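Local coordinates for GTP-binding protein (Thermus thermophilus, PDB 2DBY) that binds GDP and is probably an ATPase of the OBG family that associates with the 70S ribosome and its 50S subunit, at residues R302-A310 against E350-D358. Numbering follows the deposited sequence.
Sequences RGTKAPRAA and EGKDYEVQD
The start of helix 306-313 in the C-terminal, ubiquitin-like TGS domain of this YchF protein meets the loop 350-358, and a single beta bridge between Lys305, the N-cap residue, and Glu355 joins them. It illustrates how a loop can bind the N-terminal end of a helix through backbone atoms. Val356 N donates to Thr304 O (3.0 Å, 159° at the hydrogen), while Ala306 N, an amide of the helix's first turn, donates to Tyr354 O at 2.8 Å in a more bent hydrogen bond (137° at the hydrogen). That carbonyl also receives a CA-H...O contact from Lys305. A bridging water accepts from Gly303 N and donates to Thr304 O and Val356 O, extending the polar seam.

Outside the bridge, the Lys305 side chain lies over the loop. Its CG stands beside the backbone N (chi1 -48°), and a bend at chi2 carries the chain across Glu355, with Lys305 CD 3.6 Å from Glu355 CG. Lys305 NZ then forms a salt bridge with Glu355 OE2 at 3.0 Å, through the anti lone pair of that oxygen, and a longer bond to Asp353 O, which it approaches from above the carbonyl plane. A methionine here would probably leave the Glu355 carboxylate without its charged mate and Asp353 O without this donor, letting the glutamate turn more freely.

Apolar contacts complete the interface. Pro307 CG presses on Lys352 CA at 3.4 Å, the two side chains crossing at about a right angle, and Ala306 CB comes to the edge of the Tyr354 ring. Further in, Val356 CG2 meets Ala309 CB at 3.7 Å. Both of these last residues also rest on Phe287 of strand 284-290, and Val356 reaches Ile362 of strand 360-365, whereas Ala306 and Pro307 pack on Phe321 in the loop before strand 323-328.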
loop_
_atom_site.group_PDB
_atom_site.type_symbol
_atom_site.label_atom_id
_atom_site.label_comp_id
_atom_site.label_asym_id
_atom_site.label_seq_id
_atom_site.Cartn_x
_atom_site.Cartn_y
_atom_site.Cartn_z
ATOM N N ARG A 302 6.847 3.842 7.022
ATOM C CA ARG A 302 7.827 3.321 7.954
ATOM C C ARG A 302 9.069 4.206 7.834
ATOM O O ARG A 302 9.529 4.497 6.725
ATOM C CB ARG A 302 8.161 1.866 7.606
ATOM C CG ARG A 302 9.289 1.255 8.443
ATOM C CD ARG A 302 9.292 -0.274 8.360
ATOM N NE ARG A 302 8.311 -0.882 9.269
ATOM C CZ ARG A 302 6.998 -0.955 9.046
ATOM N NH1 ARG A 302 6.477 -0.467 7.927
ATOM N NH2 ARG A 302 6.200 -1.511 9.955
ATOM N N GLY A 303 9.590 4.654 8.977
ATOM C CA GLY A 303 10.763 5.510 8.972
ATOM C C GLY A 303 10.431 6.916 9.434
ATOM O O GLY A 303 11.320 7.686 9.805
ATOM N N THR A 304 9.143 7.242 9.413
ATOM C CA THR A 304 8.635 8.544 9.832
ATOM C C THR A 304 8.909 8.781 11.324
ATOM O O THR A 304 8.624 7.920 12.161
ATOM C CB THR A 304 7.105 8.638 9.576
ATOM O OG1 THR A 304 6.843 8.482 8.172
ATOM C CG2 THR A 304 6.549 9.990 10.045
ATOM N N LYS A 305 9.473 9.945 11.643
ATOM C CA LYS A 305 9.796 10.319 13.029
ATOM C C LYS A 305 8.607 10.955 13.730
ATOM O O LYS A 305 7.644 11.381 13.089
ATOM C CB LYS A 305 10.942 11.328 13.069
ATOM C CG LYS A 305 12.136 10.975 12.230
ATOM C CD LYS A 305 12.921 9.845 12.816
ATOM C CE LYS A 305 14.349 9.879 12.281
ATOM N NZ LYS A 305 15.173 8.807 12.888
ATOM N N ALA A 306 8.714 11.066 15.051
ATOM C CA ALA A 306 7.641 11.621 15.872
ATOM C C ALA A 306 7.096 12.971 15.395
ATOM O O ALA A 306 5.891 13.169 15.351
ATOM C CB ALA A 306 8.110 11.713 17.325
ATOM N N PRO A 307 7.984 13.924 15.035
ATOM C CA PRO A 307 7.524 15.239 14.569
ATOM C C PRO A 307 6.641 15.176 13.328
ATOM O O PRO A 307 5.597 15.824 13.263
ATOM C CB PRO A 307 8.832 15.990 14.297
ATOM C CG PRO A 307 9.803 15.340 15.255
ATOM C CD PRO A 307 9.451 13.880 15.143
ATOM N N ARG A 308 7.067 14.410 12.325
ATOM C CA ARG A 308 6.273 14.300 11.114
ATOM C C ARG A 308 4.987 13.568 11.441
ATOM O O ARG A 308 3.921 13.907 10.930
ATOM C CB ARG A 308 7.032 13.552 10.025
ATOM C CG ARG A 308 6.215 13.369 8.747
ATOM C CD ARG A 308 7.088 12.804 7.652
ATOM N NE ARG A 308 8.045 13.802 7.177
ATOM C CZ ARG A 308 9.201 13.513 6.588
ATOM N NH1 ARG A 308 9.556 12.245 6.403
ATOM N NH2 ARG A 308 9.993 14.491 6.165
ATOM N N ALA A 309 5.081 12.572 12.309
ATOM C CA ALA A 309 3.881 11.835 12.703
ATOM C C ALA A 309 2.886 12.820 13.327
ATOM O O ALA A 309 1.686 12.821 12.995
ATOM C CB ALA A 309 4.245 10.737 13.706
ATOM N N ALA A 310 3.391 13.660 14.231
ATOM C CA ALA A 310 2.558 14.667 14.893
ATOM C C ALA A 310 1.914 15.581 13.869
ATOM O O ALA A 310 0.785 16.027 14.050
ATOM C CB ALA A 310 3.405 15.505 15.870
ATOM N N GLU A 350 9.227 10.731 24.054
ATOM C CA GLU A 350 10.142 10.599 22.925
ATOM C C GLU A 350 10.359 11.930 22.232
ATOM O O GLU A 350 9.461 12.782 22.199
ATOM C CB GLU A 350 9.595 9.582 21.917
ATOM C CG GLU A 350 9.455 8.174 22.460
ATOM C CD GLU A 350 10.790 7.457 22.644
ATOM O OE1 GLU A 350 10.772 6.245 22.967
ATOM O OE2 GLU A 350 11.849 8.093 22.466
ATOM N N GLY A 351 11.550 12.092 21.662
ATOM C CA GLY A 351 11.883 13.332 20.994
ATOM C C GLY A 351 11.753 13.297 19.485
ATOM O O GLY A 351 11.127 12.396 18.923
ATOM N N LYS A 352 12.376 14.277 18.830
ATOM C CA LYS A 352 12.326 14.420 17.376
ATOM C C LYS A 352 13.050 13.334 16.576
ATOM O O LYS A 352 12.844 13.208 15.371
ATOM C CB LYS A 352 12.869 15.800 16.988
ATOM C CG LYS A 352 12.333 16.924 17.886
ATOM C CD LYS A 352 12.891 18.290 17.526
ATOM C CE LYS A 352 12.767 19.249 18.708
ATOM N NZ LYS A 352 11.400 19.265 19.315
ATOM N N ASP A 353 13.874 12.543 17.248
ATOM C CA ASP A 353 14.653 11.475 16.611
ATOM C C ASP A 353 13.949 10.113 16.631
ATOM O O ASP A 353 14.408 9.152 16.007
ATOM C CB ASP A 353 15.969 11.322 17.359
ATOM C CG ASP A 353 15.750 10.969 18.837
ATOM O OD1 ASP A 353 15.067 11.750 19.543
ATOM O OD2 ASP A 353 16.247 9.913 19.288
ATOM N N TYR A 354 12.849 10.026 17.369
ATOM C CA TYR A 354 12.119 8.768 17.505
ATOM C C TYR A 354 11.368 8.319 16.253
ATOM O O TYR A 354 10.556 9.068 15.718
ATOM C CB TYR A 354 11.123 8.883 18.660
ATOM C CG TYR A 354 10.308 7.642 18.851
ATOM C CD1 TYR A 354 10.911 6.449 19.253
ATOM C CD2 TYR A 354 8.932 7.641 18.605
ATOM C CE1 TYR A 354 10.174 5.287 19.407
ATOM C CE2 TYR A 354 8.175 6.478 18.757
ATOM C CZ TYR A 354 8.807 5.305 19.158
ATOM O OH TYR A 354 8.089 4.144 19.310
ATOM N N GLU A 355 11.655 7.102 15.788
ATOM C CA GLU A 355 10.953 6.546 14.637
ATOM C C GLU A 355 9.707 5.830 15.169
ATOM O O GLU A 355 9.809 4.914 16.003
ATOM C CB GLU A 355 11.851 5.566 13.870
ATOM C CG GLU A 355 12.757 6.269 12.855
ATOM C CD GLU A 355 13.857 5.381 12.300
ATOM O OE1 GLU A 355 13.577 4.215 11.949
ATOM O OE2 GLU A 355 15.007 5.861 12.205
ATOM N N VAL A 356 8.536 6.247 14.693
ATOM C CA VAL A 356 7.282 5.652 15.143
ATOM C C VAL A 356 7.210 4.174 14.798
ATOM O O VAL A 356 7.669 3.739 13.739
ATOM C CB VAL A 356 6.074 6.377 14.533
ATOM C CG1 VAL A 356 4.777 5.720 15.006
ATOM C CG2 VAL A 356 6.088 7.843 14.955
ATOM N N GLN A 357 6.626 3.392 15.694
ATOM C CA GLN A 357 6.510 1.962 15.463
ATOM C C GLN A 357 5.037 1.622 15.301
ATOM O O GLN A 357 4.183 2.285 15.872
ATOM C CB GLN A 357 7.101 1.189 16.650
ATOM C CG GLN A 357 8.604 1.374 16.816
ATOM C CD GLN A 357 9.116 0.773 18.122
ATOM O OE1 GLN A 357 9.005 1.385 19.190
ATOM N NE2 GLN A 357 9.657 -0.439 18.044
ATOM N N ASP A 358 4.741 0.595 14.516
ATOM C CA ASP A 358 3.362 0.218 14.324
ATOM C C ASP A 358 2.744 -0.096 15.697
ATOM O O ASP A 358 3.371 -0.753 16.535
ATOM C CB ASP A 358 3.280 -1.010 13.429
ATOM C CG ASP A 358 1.871 -1.346 13.057
ATOM O OD1 ASP A 358 1.223 -2.136 13.779
ATOM O OD2 ASP A 358 1.413 -0.800 12.041
HETATM O O HOH W 1 8.423 5.110 11.546
#